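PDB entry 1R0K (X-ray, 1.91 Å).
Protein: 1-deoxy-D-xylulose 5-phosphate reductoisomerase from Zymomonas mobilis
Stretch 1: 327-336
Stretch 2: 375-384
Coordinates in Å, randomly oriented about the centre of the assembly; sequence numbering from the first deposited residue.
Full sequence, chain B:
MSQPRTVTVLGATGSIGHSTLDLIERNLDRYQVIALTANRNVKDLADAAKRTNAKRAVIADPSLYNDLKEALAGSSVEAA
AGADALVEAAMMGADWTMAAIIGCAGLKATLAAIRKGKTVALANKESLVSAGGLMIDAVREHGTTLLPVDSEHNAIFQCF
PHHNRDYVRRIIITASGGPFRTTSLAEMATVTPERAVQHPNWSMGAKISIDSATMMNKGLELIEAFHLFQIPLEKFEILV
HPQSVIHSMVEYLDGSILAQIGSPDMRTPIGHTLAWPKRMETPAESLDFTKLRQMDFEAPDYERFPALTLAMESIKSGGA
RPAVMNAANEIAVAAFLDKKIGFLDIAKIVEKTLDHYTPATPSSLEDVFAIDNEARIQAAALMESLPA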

# COMPACT_ATOMS: atom_id res chain seq x y z
N ALA B 327 21.58 12.43 22.17
CA ALA B 327 22.87 13.04 22.50
C ALA B 327 23.81 12.03 23.13
O ALA B 327 24.98 11.96 22.77
CB ALA B 327 22.67 14.23 23.44
N ALA B 328 23.31 11.24 24.08
CA ALA B 328 24.16 10.25 24.73
C ALA B 328 24.69 9.23 23.71
O ALA B 328 25.83 8.79 23.79
CB ALA B 328 23.40 9.54 25.83
N ASN B 329 23.84 8.86 22.76
CA ASN B 329 24.25 7.90 21.74
C ASN B 329 25.40 8.46 20.89
O ASN B 329 26.31 7.73 20.52
CB ASN B 329 23.06 7.53 20.85
CG ASN B 329 23.40 6.42 19.88
OD1 ASN B 329 23.75 5.31 20.29
ND2 ASN B 329 23.29 6.71 18.58
N GLU B 330 25.34 9.75 20.59
CA GLU B 330 26.40 10.39 19.80
C GLU B 330 27.75 10.20 20.48
O GLU B 330 28.73 9.83 19.85
CB GLU B 330 26.12 11.89 19.63
CG GLU B 330 24.96 12.21 18.71
CD GLU B 330 25.34 12.17 17.24
OE1 GLU B 330 26.44 11.68 16.90
OE2 GLU B 330 24.52 12.63 16.41
N ILE B 331 27.78 10.46 21.79
CA ILE B 331 28.99 10.33 22.59
C ILE B 331 29.43 8.88 22.69
O ILE B 331 30.60 8.57 22.48
CB ILE B 331 28.76 10.88 24.02
CG1 ILE B 331 28.51 12.38 23.97
CG2 ILE B 331 29.96 10.58 24.91
CD1 ILE B 331 29.72 13.17 23.50
N ALA B 332 28.49 8.00 23.01
CA ALA B 332 28.79 6.58 23.16
C ALA B 332 29.35 5.97 21.88
O ALA B 332 30.33 5.24 21.92
CB ALA B 332 27.54 5.83 23.61
N VAL B 333 28.71 6.26 20.75
CA VAL B 333 29.17 5.74 19.47
C VAL B 333 30.60 6.21 19.18
O VAL B 333 31.47 5.42 18.81
CB VAL B 333 28.22 6.17 18.32
CG1 VAL B 333 28.84 5.83 16.97
CG2 VAL B 333 26.88 5.47 18.47
N ALA B 334 30.84 7.51 19.36
CA ALA B 334 32.17 8.07 19.13
C ALA B 334 33.20 7.40 20.03
O ALA B 334 34.33 7.14 19.61
CB ALA B 334 32.15 9.58 19.38
N ALA B 335 32.81 7.12 21.27
CA ALA B 335 33.71 6.46 22.23
C ALA B 335 34.05 5.06 21.73
O ALA B 335 35.20 4.63 21.79
CB ALA B 335 33.05 6.38 23.60
N PHE B 336 33.04 4.35 21.23
CA PHE B 336 33.26 3.01 20.71
C PHE B 336 34.24 3.07 19.54
O PHE B 336 35.22 2.34 19.51
CB PHE B 336 31.94 2.39 20.24
CG PHE B 336 32.12 1.09 19.49
CD1 PHE B 336 32.73 -0.00 20.10
CD2 PHE B 336 31.69 0.98 18.17
CE1 PHE B 336 32.93 -1.20 19.40
CE2 PHE B 336 31.88 -0.21 17.46
CZ PHE B 336 32.50 -1.30 18.08
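Stretch 2 (375-384) ARIQAAALME

Alanine allows two helices to pack closely, because a methyl group asks for little room between their backbones, and 1-deoxy-D-xylulose 5-phosphate reductoisomerase offers a compact example. Residues 375-384 are helical throughout and run in broadly the same direction as the helix containing 327-336. The axes cross at -41° and approach to 8.0 Å, burying 455 Å². No hydrogen bond joins the two stretches; within each stretch the backbone forms the i to i+4 hydrogen bonds of a helix, and the contact rests largely on apolar packing.

The second helix enters with Ala375, whose CB lies 3.5 Å from CB of Ala327. Arg376 follows, its CA-to-CB bond directed sideways, with chi1 m and the next two torsions t. This extended chain carries the guanidinium across the first helix to Glu330, where NH2 of Arg376 comes within 3.6 Å of Glu330 CG and CB of Glu330 covers one face of the group. The charges attract only at a distance: Glu330 OE2 and Arg376 NH2 are 4.3 Å apart, too far for a salt bridge. The backbone of Arg376 takes part, its O lying 3.5 Å from CG1 of Ile331.

Ile377 points away and Gln378 makes no contact; the next inward position is Ala379, where the CA atoms of the two stretches come nearest, CA of Ala379 5.3 Å from CA of Ala328. CB of Ala379 packs 3.8 Å from Ala328 CA and 4.0 Å from Ile331 CB. Ala380 extends the seat for Ile331, whose CG2 lies 3.8 Å from Ala380 N.

Ala381, Leu382 and Glu384 make no contact. One turn beyond Ala379, Met383 points toward the first helix, and its CE reaches to 3.5 Å from CB of Ala335. A longer side chain thus fills a gap that has widened, CA of Met383 lying 7.8 Å from CA of Ala335.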

# COMPACT_ATOMS: atom_id res chain seq x y z
N ALA B 375 23.53 16.57 28.03
CA ALA B 375 23.47 15.12 27.89
C ALA B 375 24.82 14.58 27.42
O ALA B 375 25.30 13.56 27.91
CB ALA B 375 22.38 14.72 26.91
N ARG B 376 25.43 15.27 26.46
CA ARG B 376 26.73 14.89 25.92
C ARG B 376 27.80 14.89 27.01
O ARG B 376 28.63 13.98 27.09
CB ARG B 376 27.15 15.85 24.81
CG ARG B 376 26.48 15.61 23.47
CD ARG B 376 26.69 16.78 22.51
NE ARG B 376 26.22 16.47 21.17
CZ ARG B 376 26.91 15.76 20.28
NH1 ARG B 376 28.13 15.32 20.58
NH2 ARG B 376 26.39 15.49 19.09
N ILE B 377 27.79 15.92 27.84
CA ILE B 377 28.76 16.03 28.92
C ILE B 377 28.55 14.94 29.97
O ILE B 377 29.50 14.32 30.44
CB ILE B 377 28.69 17.42 29.57
CG1 ILE B 377 29.20 18.47 28.58
CG2 ILE B 377 29.51 17.45 30.86
CD1 ILE B 377 29.06 19.89 29.06
N GLN B 378 27.29 14.69 30.33
CA GLN B 378 26.95 13.67 31.31
C GLN B 378 27.30 12.27 30.81
O GLN B 378 27.80 11.43 31.56
CB GLN B 378 25.46 13.74 31.63
CG GLN B 378 25.03 15.06 32.23
CD GLN B 378 25.13 15.06 33.73
OE1 GLN B 378 26.19 14.76 34.29
NE2 GLN B 378 24.03 15.40 34.40
N ALA B 379 27.01 12.01 29.53
CA ALA B 379 27.30 10.72 28.93
C ALA B 379 28.81 10.48 28.96
O ALA B 379 29.27 9.39 29.33
CB ALA B 379 26.78 10.68 27.49
N ALA B 380 29.57 11.49 28.56
CA ALA B 380 31.03 11.39 28.54
C ALA B 380 31.57 11.07 29.93
O ALA B 380 32.48 10.25 30.08
CB ALA B 380 31.64 12.69 28.02
N ALA B 381 31.01 11.73 30.94
CA ALA B 381 31.44 11.51 32.32
C ALA B 381 31.17 10.07 32.71
O ALA B 381 32.01 9.43 33.34
CB ALA B 381 30.69 12.45 33.25
N LEU B 382 30.00 9.56 32.33
CA LEU B 382 29.62 8.18 32.63
C LEU B 382 30.46 7.19 31.83
O LEU B 382 30.86 6.14 32.34
CB LEU B 382 28.14 7.97 32.31
CG LEU B 382 27.15 8.73 33.20
CD1 LEU B 382 25.77 8.75 32.56
CD2 LEU B 382 27.10 8.07 34.57
N MET B 383 30.73 7.53 30.57
CA MET B 383 31.51 6.69 29.67
C MET B 383 32.92 6.45 30.20
O MET B 383 33.46 5.35 30.06
CB MET B 383 31.55 7.34 28.28
CG MET B 383 32.33 6.58 27.22
SD MET B 383 34.10 6.95 27.25
CE MET B 383 34.16 8.42 26.20
N GLU B 384 33.50 7.47 30.83
CA GLU B 384 34.85 7.34 31.38
C GLU B 384 34.85 6.65 32.74
O GLU B 384 35.80 5.95 33.08
CB GLU B 384 35.50 8.72 31.50
CG GLU B 384 35.92 9.31 30.17
CD GLU B 384 36.60 10.65 30.32
OE1 GLU B 384 37.57 10.75 31.11
OE2 GLU B 384 36.17 11.62 29.65